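Local atomic coordinates of translation initiation factor eIF2B subunit epsilon (Schizosaccharomyces pombe, PDB entry 5B04), a protein that forms part of the eIF2B complex, which catalyses the exchange of GDP for GTP on the gamma subunit of translation initiation factor eIF2. Residues I313-D318 with T331-Y336; C325-R330 with S343-T348; C360-A365 with C377-A382. All coordinates share one frame; numbering follows the deposited sequence.

Contact 1. Residues I313-D318 with T331-Y336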
ATOM      1  N   ILE I 313      25.811 -18.100  25.589  1.00 48.46           N
ATOM      2  CA  ILE I 313      26.817 -17.612  26.524  1.00 51.64           C
ATOM      3  C   ILE I 313      26.148 -16.957  27.727  1.00 60.99           C
ATOM      4  O   ILE I 313      25.422 -15.972  27.588  1.00 62.04           O
ATOM      5  CB  ILE I 313      27.778 -16.612  25.857  1.00 51.54           C
ATOM      6  CG1 ILE I 313      28.645 -17.329  24.821  1.00 54.55           C
ATOM      7  CG2 ILE I 313      28.651 -15.933  26.900  1.00 35.62           C
ATOM      8  CD1 ILE I 313      29.614 -16.420  24.098  1.00 46.51           C
ATOM      9  N   TYR I 314      26.395 -17.513  28.909  1.00 52.21           N
ATOM     10  CA  TYR I 314      25.748 -17.045  30.129  1.00 51.37           C
ATOM     11  C   TYR I 314      26.734 -16.331  31.047  1.00 56.88           C
ATOM     12  O   TYR I 314      27.679 -16.937  31.549  1.00 63.72           O
ATOM     13  CB  TYR I 314      25.097 -18.216  30.869  1.00 43.69           C
ATOM     14  CG  TYR I 314      24.034 -18.941  30.071  1.00 49.73           C
ATOM     15  CD1 TYR I 314      24.377 -19.909  29.136  1.00 51.18           C
ATOM     16  CD2 TYR I 314      22.687 -18.661  30.259  1.00 50.81           C
ATOM     17  CE1 TYR I 314      23.409 -20.574  28.406  1.00 38.76           C
ATOM     18  CE2 TYR I 314      21.711 -19.323  29.536  1.00 40.23           C
ATOM     19  CZ  TYR I 314      22.079 -20.278  28.612  1.00 50.65           C
ATOM     20  OH  TYR I 314      21.112 -20.938  27.890  1.00 65.40           O
ATOM     21  N   LYS I 315      26.504 -15.040  31.263  1.00 63.89           N
ATOM     22  CA  LYS I 315      27.372 -14.239  32.119  1.00 46.28           C
ATOM     23  C   LYS I 315      26.602 -13.595  33.264  1.00 56.74           C
ATOM     24  O   LYS I 315      25.517 -13.048  33.066  1.00 62.45           O
ATOM     25  CB  LYS I 315      28.076 -13.150  31.305  1.00 58.75           C
ATOM     26  CG  LYS I 315      29.194 -13.647  30.406  1.00 71.81           C
ATOM     27  CD  LYS I 315      29.716 -12.523  29.521  1.00 69.70           C
ATOM     28  CE  LYS I 315      30.107 -11.305  30.347  1.00 86.23           C
ATOM     29  NZ  LYS I 315      30.555 -10.171  29.491  1.00100.56           N
ATOM     30  N   GLU I 316      27.169 -13.665  34.463  1.00 59.83           N
ATOM     31  CA  GLU I 316      26.641 -12.917  35.594  1.00 65.00           C
ATOM     32  C   GLU I 316      27.218 -11.510  35.579  1.00 59.83           C
ATOM     33  O   GLU I 316      28.153 -11.225  34.832  1.00 75.38           O
ATOM     34  CB  GLU I 316      26.968 -13.611  36.917  1.00 65.65           C
ATOM     35  CG  GLU I 316      25.892 -14.562  37.411  1.00 64.26           C
ATOM     36  CD  GLU I 316      26.143 -15.031  38.831  1.00 67.30           C
ATOM     37  OE1 GLU I 316      27.169 -15.704  39.065  1.00 68.76           O
ATOM     38  OE2 GLU I 316      25.319 -14.717  39.716  1.00 68.44           O
ATOM     39  N   GLU I 317      26.659 -10.627  36.398  1.00 58.35           N
ATOM     40  CA  GLU I 317      27.193  -9.279  36.521  1.00 65.44           C
ATOM     41  C   GLU I 317      28.546  -9.319  37.225  1.00 71.30           C
ATOM     42  O   GLU I 317      28.903 -10.326  37.838  1.00 74.47           O
ATOM     43  CB  GLU I 317      26.215  -8.374  37.273  1.00 63.78           C
ATOM     44  CG  GLU I 317      24.907  -8.132  36.532  1.00 85.69           C
ATOM     45  CD  GLU I 317      23.919  -7.311  37.337  1.00102.73           C
ATOM     46  OE1 GLU I 317      24.292  -6.825  38.426  1.00 91.73           O
ATOM     47  OE2 GLU I 317      22.766  -7.153  36.882  1.00 97.01           O
ATOM     48  N   ASP I 318      29.294  -8.224  37.116  1.00 75.61           N
ATOM     49  CA  ASP I 318      30.614  -8.093  37.738  1.00 69.29           C
ATOM     50  C   ASP I 318      31.618  -9.134  37.243  1.00 68.75           C
ATOM     51  O   ASP I 318      32.505  -9.548  37.988  1.00 72.97           O
ATOM     52  CB  ASP I 318      30.500  -8.174  39.263  1.00 65.27           C
ATOM     53  CG  ASP I 318      29.682  -7.040  39.847  1.00 72.44           C
ATOM     54  OD1 ASP I 318      30.217  -5.917  39.954  1.00 86.36           O
ATOM     55  OD2 ASP I 318      28.508  -7.272  40.200  1.00 78.69           O
ATOM     56  N   THR I 331      29.387 -21.178  26.761  1.00 57.96           N
ATOM     57  CA  THR I 331      30.246 -20.862  27.898  1.00 43.98           C
ATOM     58  C   THR I 331      29.477 -20.134  28.997  1.00 51.77           C
ATOM     59  O   THR I 331      28.775 -19.156  28.736  1.00 54.86           O
ATOM     60  CB  THR I 331      31.453 -20.004  27.463  1.00 62.52           C
ATOM     61  OG1 THR I 331      32.375 -20.815  26.723  1.00 67.31           O
ATOM     62  CG2 THR I 331      32.167 -19.420  28.673  1.00 49.95           C
ATOM     63  N   LEU I 332      29.610 -20.622  30.226  1.00 59.10           N
ATOM     64  CA  LEU I 332      28.966 -20.004  31.378  1.00 49.20           C
ATOM     65  C   LEU I 332      30.016 -19.451  32.339  1.00 52.10           C
ATOM     66  O   LEU I 332      30.965 -20.146  32.698  1.00 56.41           O
ATOM     67  CB  LEU I 332      28.062 -21.016  32.088  1.00 54.25           C
ATOM     68  CG  LEU I 332      27.195 -20.550  33.260  1.00 54.75           C
ATOM     69  CD1 LEU I 332      25.908 -21.350  33.293  1.00 53.84           C
ATOM     70  CD2 LEU I 332      27.929 -20.698  34.582  1.00 55.27           C
ATOM     71  N   ILE I 333      29.843 -18.198  32.751  1.00 52.46           N
ATOM     72  CA  ILE I 333      30.790 -17.554  33.655  1.00 48.36           C
ATOM     73  C   ILE I 333      30.099 -16.968  34.884  1.00 55.77           C
ATOM     74  O   ILE I 333      29.216 -16.118  34.766  1.00 60.44           O
ATOM     75  CB  ILE I 333      31.573 -16.430  32.948  1.00 48.11           C
ATOM     76  CG1 ILE I 333      32.251 -16.961  31.682  1.00 46.96           C
ATOM     77  CG2 ILE I 333      32.598 -15.822  33.890  1.00 50.31           C
ATOM     78  CD1 ILE I 333      33.000 -15.903  30.903  1.00 49.86           C
ATOM     79  N   GLY I 334      30.508 -17.426  36.064  1.00 54.13           N
ATOM     80  CA  GLY I 334      29.966 -16.916  37.310  1.00 49.15           C
ATOM     81  C   GLY I 334      30.478 -15.523  37.621  1.00 56.24           C
ATOM     82  O   GLY I 334      31.455 -15.068  37.029  1.00 60.54           O
ATOM     83  N   ALA I 335      29.819 -14.847  38.557  1.00 48.15           N
ATOM     84  CA  ALA I 335      30.168 -13.473  38.902  1.00 58.76           C
ATOM     85  C   ALA I 335      31.561 -13.374  39.518  1.00 57.42           C
ATOM     86  O   ALA I 335      32.102 -14.360  40.017  1.00 63.42           O
ATOM     87  CB  ALA I 335      29.131 -12.890  39.850  1.00 50.21           C
ATOM     88  N   TYR I 336      32.131 -12.172  39.459  1.00 61.25           N
ATOM     89  CA  TYR I 336      33.429 -11.860  40.058  1.00 70.84           C
ATOM     90  C   TYR I 336      34.573 -12.686  39.469  1.00 71.37           C
ATOM     91  O   TYR I 336      35.623 -12.838  40.091  1.00 72.94           O
ATOM     92  CB  TYR I 336      33.373 -12.055  41.577  1.00 65.33           C
ATOM     93  CG  TYR I 336      32.205 -11.351  42.227  1.00 64.76           C
ATOM     94  CD1 TYR I 336      32.184  -9.968  42.349  1.00 63.78           C
ATOM     95  CD2 TYR I 336      31.121 -12.069  42.716  1.00 67.61           C
ATOM     96  CE1 TYR I 336      31.117  -9.319  42.941  1.00 72.86           C
ATOM     97  CE2 TYR I 336      30.049 -11.429  43.310  1.00 70.70           C
ATOM     98  CZ  TYR I 336      30.053 -10.055  43.419  1.00 77.61           C
ATOM     99  OH  TYR I 336      28.989  -9.412  44.009  1.00 78.06           O
TER
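Glu316 OE1 is gripped from two sources: the backbone N of Ala335 donates to it at 2.8 Å, and Arg352 forms a salt bridge with it through NE. The side chain sets out toward 331-336, and CD, anti to CA (chi2 -170°), extends it further; Ala335 N then meets OE1 from above the carboxylate plane, 45° out of it. The second oxygen, OE2, accepts from Thr305 N, which leaves both oxygens of this buried acid with partners. An alanine here would probably leave Ala335 N without this acceptor and Arg352 without its carboxylate mate.

Upstream, the backbones pair as parallel strands. Tyr314 bonds in both directions, its N to Thr331 O and its O from Ile333 N, the latter at 2.8 Å. Glu316 N continues the pattern to Ile333 O at 3.2 Å. On the Tyr314–Leu332 face, Tyr314 CB packs on Leu332 CG at 3.9 Å. At the far end, Asp318 and Tyr336 run side by side, carboxylate and ring planes 12° apart, with Asp318 CB 3.9 Å from Tyr336 CE1.

Strand 313-315 is thus flanked by strand 332-333, parallel to it, and by the antiparallel strand 307-309, whose Tyr308 ring meets Tyr314 edge-to-face. Tyr314 OH bonds to Leu288 O, tying the sheet to the end of helix 277-288.

Contact 2. Residues C325-R330 with S343-T348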
ATOM      1  N   CYS I 325      40.513 -10.921  25.053  1.00 84.45           N
ATOM      2  CA  CYS I 325      39.978 -12.182  25.540  1.00 76.62           C
ATOM      3  C   CYS I 325      38.775 -12.569  24.700  1.00 78.82           C
ATOM      4  O   CYS I 325      37.894 -11.746  24.453  1.00 97.33           O
ATOM      5  CB  CYS I 325      39.586 -12.081  27.013  1.00 74.58           C
ATOM      6  SG  CYS I 325      38.583 -13.460  27.593  1.00 90.34           S
ATOM      7  N   ILE I 326      38.743 -13.817  24.245  1.00 62.33           N
ATOM      8  CA  ILE I 326      37.613 -14.287  23.459  1.00 75.39           C
ATOM      9  C   ILE I 326      36.981 -15.523  24.101  1.00 70.94           C
ATOM     10  O   ILE I 326      37.655 -16.511  24.393  1.00 74.07           O
ATOM     11  CB  ILE I 326      38.019 -14.581  21.987  1.00 62.47           C
ATOM     12  CG1 ILE I 326      39.081 -15.677  21.896  1.00 66.03           C
ATOM     13  CG2 ILE I 326      38.536 -13.317  21.320  1.00 66.80           C
ATOM     14  CD1 ILE I 326      39.462 -16.036  20.473  1.00 69.92           C
ATOM     15  N   ILE I 327      35.678 -15.441  24.348  1.00 57.21           N
ATOM     16  CA  ILE I 327      34.944 -16.564  24.913  1.00 62.48           C
ATOM     17  C   ILE I 327      33.923 -17.081  23.900  1.00 51.90           C
ATOM     18  O   ILE I 327      33.011 -16.365  23.486  1.00 45.74           O
ATOM     19  CB  ILE I 327      34.251 -16.184  26.244  1.00 57.43           C
ATOM     20  CG1 ILE I 327      33.408 -14.918  26.093  1.00 61.10           C
ATOM     21  CG2 ILE I 327      35.289 -15.971  27.334  1.00 64.86           C
ATOM     22  CD1 ILE I 327      32.495 -14.655  27.269  1.00 76.70           C
ATOM     23  N   LYS I 328      34.097 -18.331  23.490  1.00 49.62           N
ATOM     24  CA  LYS I 328      33.289 -18.894  22.417  1.00 47.04           C
ATOM     25  C   LYS I 328      31.958 -19.442  22.929  1.00 47.26           C
ATOM     26  O   LYS I 328      31.541 -19.141  24.047  1.00 55.24           O
ATOM     27  CB  LYS I 328      34.077 -19.980  21.683  1.00 49.89           C
ATOM     28  CG  LYS I 328      35.404 -19.477  21.126  1.00 54.37           C
ATOM     29  CD  LYS I 328      36.033 -20.458  20.151  1.00 71.78           C
ATOM     30  CE  LYS I 328      37.296 -19.874  19.533  1.00 83.37           C
ATOM     31  NZ  LYS I 328      37.859 -20.744  18.463  1.00 99.49           N
ATOM     32  N   ALA I 329      31.299 -20.246  22.101  1.00 52.11           N
ATOM     33  CA  ALA I 329      29.925 -20.666  22.358  1.00 60.11           C
ATOM     34  C   ALA I 329      29.792 -21.638  23.528  1.00 57.68           C
ATOM     35  O   ALA I 329      30.753 -22.309  23.908  1.00 53.22           O
ATOM     36  CB  ALA I 329      29.331 -21.284  21.101  1.00 65.70           C
ATOM     37  N   ARG I 330      28.583 -21.696  24.083  1.00 61.76           N
ATOM     38  CA  ARG I 330      28.235 -22.605  25.175  1.00 58.23           C
ATOM     39  C   ARG I 330      29.145 -22.430  26.389  1.00 65.37           C
ATOM     40  O   ARG I 330      29.606 -23.407  26.979  1.00 64.12           O
ATOM     41  CB  ARG I 330      28.268 -24.057  24.686  1.00 51.90           C
ATOM     42  CG  ARG I 330      27.306 -24.331  23.538  1.00 54.04           C
ATOM     43  CD  ARG I 330      26.324 -25.446  23.867  1.00 72.90           C
ATOM     44  NE  ARG I 330      26.800 -26.753  23.421  1.00100.10           N
ATOM     45  CZ  ARG I 330      26.050 -27.849  23.386  1.00111.94           C
ATOM     46  NH1 ARG I 330      24.781 -27.800  23.772  1.00 89.66           N
ATOM     47  NH2 ARG I 330      26.566 -28.995  22.963  1.00112.14           N
ATOM     48  N   SER I 343      43.152 -14.904  26.211  1.00 73.22           N
ATOM     49  CA  SER I 343      42.667 -16.182  26.717  1.00 69.72           C
ATOM     50  C   SER I 343      41.418 -16.630  25.965  1.00 65.91           C
ATOM     51  O   SER I 343      40.538 -15.822  25.669  1.00 67.44           O
ATOM     52  CB  SER I 343      42.378 -16.091  28.216  1.00 71.52           C
ATOM     53  OG  SER I 343      43.552 -15.769  28.942  1.00 77.29           O
ATOM     54  N   VAL I 344      41.349 -17.922  25.661  1.00 53.03           N
ATOM     55  CA  VAL I 344      40.227 -18.469  24.908  1.00 58.02           C
ATOM     56  C   VAL I 344      39.444 -19.492  25.726  1.00 65.63           C
ATOM     57  O   VAL I 344      39.952 -20.567  26.044  1.00 67.01           O
ATOM     58  CB  VAL I 344      40.696 -19.135  23.603  1.00 53.15           C
ATOM     59  CG1 VAL I 344      39.499 -19.614  22.796  1.00 56.63           C
ATOM     60  CG2 VAL I 344      41.544 -18.171  22.790  1.00 56.49           C
ATOM     61  N   VAL I 345      38.204 -19.151  26.059  1.00 64.82           N
ATOM     62  CA  VAL I 345      37.343 -20.042  26.825  1.00 60.28           C
ATOM     63  C   VAL I 345      36.173 -20.516  25.969  1.00 59.08           C
ATOM     64  O   VAL I 345      35.362 -19.710  25.516  1.00 61.42           O
ATOM     65  CB  VAL I 345      36.807 -19.355  28.092  1.00 55.06           C
ATOM     66  CG1 VAL I 345      36.103 -20.360  28.978  1.00 52.59           C
ATOM     67  CG2 VAL I 345      37.943 -18.687  28.850  1.00 72.29           C
ATOM     68  N   ALA I 346      36.084 -21.824  25.750  1.00 52.57           N
ATOM     69  CA  ALA I 346      35.071 -22.371  24.853  1.00 43.25           C
ATOM     70  C   ALA I 346      34.408 -23.625  25.414  1.00 54.46           C
ATOM     71  O   ALA I 346      35.087 -24.580  25.783  1.00 66.66           O
ATOM     72  CB  ALA I 346      35.689 -22.672  23.496  1.00 49.93           C
ATOM     73  N   ASN I 347      33.078 -23.609  25.466  1.00 56.48           N
ATOM     74  CA  ASN I 347      32.278 -24.762  25.880  1.00 59.54           C
ATOM     75  C   ASN I 347      32.538 -25.185  27.329  1.00 63.38           C
ATOM     76  O   ASN I 347      32.333 -26.340  27.695  1.00 70.96           O
ATOM     77  CB  ASN I 347      32.526 -25.944  24.929  1.00 54.40           C
ATOM     78  CG  ASN I 347      31.470 -27.030  25.048  1.00 60.72           C
ATOM     79  OD1 ASN I 347      30.326 -26.764  25.421  1.00 65.85           O
ATOM     80  ND2 ASN I 347      31.850 -28.262  24.732  1.00 57.12           N
ATOM     81  N   THR I 348      32.977 -24.245  28.162  1.00 57.68           N
ATOM     82  CA  THR I 348      33.234 -24.559  29.565  1.00 58.17           C
ATOM     83  C   THR I 348      32.276 -23.837  30.507  1.00 57.65           C
ATOM     84  O   THR I 348      31.677 -22.823  30.149  1.00 51.66           O
ATOM     85  CB  THR I 348      34.672 -24.196  29.983  1.00 63.08           C
ATOM     86  OG1 THR I 348      34.727 -22.818  30.369  1.00 66.24           O
ATOM     87  CG2 THR I 348      35.642 -24.447  28.848  1.00 60.68           C
TER
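Ser343 O accepts the backbone N of Ile326 at 3.0 Å, the first of three sound parallel-strand bonds here. Ile326 O in turn takes Val345 N, which lies in its carbonyl plane, and Val345 O receives Lys328 N at 2.8 Å. Past the strands, Asn347 N reaches Ala329 O only weakly, at 3.1 Å with an N-H...O angle of 134°; the same N-H also has a weak bond to Thr331 OG1. Val344 and Ala346 spend their backbone polar groups on the next strand, 361-363, and its flanks. Ser343 OG finds its main partner in Gly357 O. The backbone O of Cys325 accepts from a basic side chain of another protein chain.

Apolar pairs fill both faces. Ile326 CG1, placed between the backbone N and carbonyl carbon (chi1 61°), lies 3.6 Å from Val344 CG2; on the opposite face of the sheet Ile327 CG2 rests 3.8 Å from Val345 CB. Lys328 CB meets Ala346 CB at 3.6 Å, and its extended chain brings CE to Val344 CG1 at a slant. Equivalent residues stacked in parallel, one coil upon the next, are typical of the left-handed beta-helix of hexapeptide-repeat proteins.

Contact 3. Residues C360-A365 with C377-A382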
ATOM      1  N   CYS I 360      45.504 -18.319  27.975  1.00 70.63           N
ATOM      2  CA  CYS I 360      44.960 -19.612  28.373  1.00 72.27           C
ATOM      3  C   CYS I 360      43.981 -20.142  27.334  1.00 67.69           C
ATOM      4  O   CYS I 360      43.279 -19.372  26.679  1.00 68.51           O
ATOM      5  CB  CYS I 360      44.270 -19.511  29.734  1.00 73.61           C
ATOM      6  SG  CYS I 360      45.394 -19.263  31.123  1.00 78.03           S
ATOM      7  N   SER I 361      43.944 -21.461  27.189  1.00 65.32           N
ATOM      8  CA  SER I 361      42.986 -22.108  26.303  1.00 58.70           C
ATOM      9  C   SER I 361      42.190 -23.156  27.068  1.00 68.20           C
ATOM     10  O   SER I 361      42.684 -24.250  27.337  1.00 63.19           O
ATOM     11  CB  SER I 361      43.694 -22.748  25.108  1.00 57.83           C
ATOM     12  OG  SER I 361      42.768 -23.422  24.273  1.00 59.88           O
ATOM     13  N   ILE I 362      40.956 -22.813  27.420  1.00 66.66           N
ATOM     14  CA  ILE I 362      40.099 -23.720  28.171  1.00 52.51           C
ATOM     15  C   ILE I 362      38.925 -24.176  27.313  1.00 54.98           C
ATOM     16  O   ILE I 362      38.121 -23.360  26.860  1.00 64.09           O
ATOM     17  CB  ILE I 362      39.579 -23.061  29.460  1.00 46.64           C
ATOM     18  CG1 ILE I 362      40.734 -22.391  30.210  1.00 57.31           C
ATOM     19  CG2 ILE I 362      38.896 -24.089  30.346  1.00 58.96           C
ATOM     20  CD1 ILE I 362      40.337 -21.788  31.535  1.00 42.19           C
ATOM     21  N   ASP I 363      38.831 -25.483  27.090  1.00 49.01           N
ATOM     22  CA  ASP I 363      37.822 -26.032  26.190  1.00 59.91           C
ATOM     23  C   ASP I 363      37.079 -27.225  26.790  1.00 59.77           C
ATOM     24  O   ASP I 363      37.690 -28.229  27.145  1.00 56.00           O
ATOM     25  CB  ASP I 363      38.471 -26.439  24.863  1.00 69.68           C
ATOM     26  CG  ASP I 363      37.484 -27.067  23.899  1.00 71.59           C
ATOM     27  OD1 ASP I 363      36.747 -26.316  23.227  1.00 83.62           O
ATOM     28  OD2 ASP I 363      37.448 -28.312  23.810  1.00 85.40           O
ATOM     29  N   SER I 364      35.758 -27.097  26.895  1.00 61.90           N
ATOM     30  CA  SER I 364      34.880 -28.170  27.369  1.00 63.08           C
ATOM     31  C   SER I 364      35.170 -28.607  28.805  1.00 69.16           C
ATOM     32  O   SER I 364      34.909 -29.751  29.174  1.00 61.80           O
ATOM     33  CB  SER I 364      34.969 -29.382  26.436  1.00 57.35           C
ATOM     34  OG  SER I 364      34.759 -29.005  25.087  1.00 67.26           O
ATOM     35  N   ALA I 365      35.692 -27.694  29.617  1.00 60.88           N
ATOM     36  CA  ALA I 365      36.045 -28.015  30.997  1.00 65.62           C
ATOM     37  C   ALA I 365      34.962 -27.582  31.982  1.00 66.66           C
ATOM     38  O   ALA I 365      33.956 -26.988  31.596  1.00 68.28           O
ATOM     39  CB  ALA I 365      37.374 -27.371  31.359  1.00 60.06           C
ATOM     40  N   CYS I 377      47.994 -21.746  30.072  1.00 70.73           N
ATOM     41  CA  CYS I 377      47.502 -23.077  30.415  1.00 74.04           C
ATOM     42  C   CYS I 377      46.544 -23.645  29.370  1.00 76.66           C
ATOM     43  O   CYS I 377      45.706 -22.929  28.821  1.00 79.25           O
ATOM     44  CB  CYS I 377      46.814 -23.051  31.781  1.00 74.40           C
ATOM     45  SG  CYS I 377      47.940 -22.843  33.179  1.00 83.00           S
ATOM     46  N   ARG I 378      46.682 -24.941  29.103  1.00 72.02           N
ATOM     47  CA  ARG I 378      45.765 -25.658  28.224  1.00 71.45           C
ATOM     48  C   ARG I 378      44.920 -26.625  29.046  1.00 76.77           C
ATOM     49  O   ARG I 378      45.424 -27.628  29.551  1.00 70.47           O
ATOM     50  CB  ARG I 378      46.528 -26.418  27.136  1.00 65.88           C
ATOM     51  CG  ARG I 378      47.582 -25.600  26.409  1.00104.45           C
ATOM     52  CD  ARG I 378      46.961 -24.552  25.503  1.00111.33           C
ATOM     53  NE  ARG I 378      47.978 -23.760  24.817  1.00107.50           N
ATOM     54  CZ  ARG I 378      48.413 -22.576  25.236  1.00 84.05           C
ATOM     55  NH1 ARG I 378      47.916 -22.038  26.341  1.00 74.52           N
ATOM     56  NH2 ARG I 378      49.345 -21.928  24.550  1.00 98.03           N
ATOM     57  N   ILE I 379      43.635 -26.319  29.184  1.00 75.01           N
ATOM     58  CA  ILE I 379      42.741 -27.131  30.002  1.00 58.21           C
ATOM     59  C   ILE I 379      41.533 -27.595  29.195  1.00 62.19           C
ATOM     60  O   ILE I 379      40.889 -26.797  28.518  1.00 80.26           O
ATOM     61  CB  ILE I 379      42.270 -26.353  31.243  1.00 58.84           C
ATOM     62  CG1 ILE I 379      43.481 -25.839  32.025  1.00 73.32           C
ATOM     63  CG2 ILE I 379      41.388 -27.226  32.122  1.00 60.79           C
ATOM     64  CD1 ILE I 379      43.128 -25.006  33.226  1.00 72.06           C
ATOM     65  N   GLY I 380      41.230 -28.888  29.266  1.00 53.84           N
ATOM     66  CA  GLY I 380      40.147 -29.445  28.476  1.00 53.04           C
ATOM     67  C   GLY I 380      39.482 -30.682  29.047  1.00 58.12           C
ATOM     68  O   GLY I 380      40.159 -31.630  29.446  1.00 91.04           O
ATOM     69  N   LYS I 381      38.150 -30.669  29.067  1.00 49.76           N
ATOM     70  CA  LYS I 381      37.344 -31.790  29.549  1.00 58.25           C
ATOM     71  C   LYS I 381      37.776 -32.266  30.929  1.00 74.22           C
ATOM     72  O   LYS I 381      38.069 -33.446  31.130  1.00 73.15           O
ATOM     73  CB  LYS I 381      37.394 -32.955  28.557  1.00 66.07           C
ATOM     74  CG  LYS I 381      36.197 -33.021  27.621  1.00 85.78           C
ATOM     75  CD  LYS I 381      34.893 -33.067  28.404  1.00 79.97           C
ATOM     76  CE  LYS I 381      33.689 -33.185  27.481  1.00 89.24           C
ATOM     77  NZ  LYS I 381      33.673 -34.480  26.747  1.00 81.96           N
ATOM     78  N   ALA I 382      37.814 -31.340  31.879  1.00 71.35           N
ATOM     79  CA  ALA I 382      38.226 -31.659  33.236  1.00 57.21           C
ATOM     80  C   ALA I 382      37.381 -30.908  34.255  1.00 61.11           C
ATOM     81  O   ALA I 382      36.883 -29.816  33.979  1.00 62.58           O
ATOM     82  CB  ALA I 382      39.698 -31.338  33.427  1.00 57.25           C
TER
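Cys360 stacks on Cys377, Ser361 on Arg378 and Ile362 on Ile379, the in-register stacking of successive coils in a left-handed parallel beta-helix. The short strands 361-363 and 378-380 are parallel neighbours: their axes approach to 4.7 Å and their directions differ by only 5°.

Backbone hydrogen bonds come first. Cys377 O takes Ser361 N at 2.8 Å, almost straight (N-H...O 173°). Ile379 is bonded in both directions, its N to Ser361 O and its O from Asp363 N at 2.8 Å. Lys381 N closes the series on Asp363 O at 3.1 Å, where both segments turn: Ser364 and Lys381 each adopt positive phi, the left-handed backbone conformation that bends the coil round its corner. CA-H...O contacts, such as Ile362 CA to Ile379 O, supplement these bonds.

Apolar packing occupies the face of Ile362 and Ile379. The two side chains lie side by side and point the same way, with Ile362 CG2 4.2 Å from Ile379 CB; both also touch Ile373 of strand 372-373, on another side of the helix. Ala365 CB adds a contact to Ile379 CG2 at 4.1 Å, and Cys360 SG reaches Cys377 CB at a similar distance.

Polar and charged side chains lie on the opposite face or at the corner. Ser364 OG makes a weak hydrogen bond to Asp363 OD2; its pairing with the side-chain amide of Asn347 in the preceding coil is doubtful, because the orientation of that amide is uncertain. Lys381 bends its chain past Ser364, whose O lies 3.4 Å from Lys381 CD. Arg378 folds back at chi2 (-71°), setting CD 3.8 Å from Ser361 CB, while its NH1 bonds to Asn359 O and, weakly, to Cys377 O.

All three contacts lie in the left-handed beta-helix domain and join coils that follow one another. Contacts 2 and 3 share one parallel sheet, in which strands 326-327, 344-346, 361-363 and 378-380 succeed each other; their centres are about 10 Å apart, and Ala346 N probably bonds to Ile362 O between them. Contact 1 belongs to a different side of the helix, the sheet of strands 313-315 and 332-333, with its centre about 12 Å from contact 2 and 17 Å from contact 3. Along the chain the segments of contacts 1 and 2 alternate, 325-330 running straight into 331-336, whereas contact 3 follows both. The domain therefore grows coil by coil as one continuous stack.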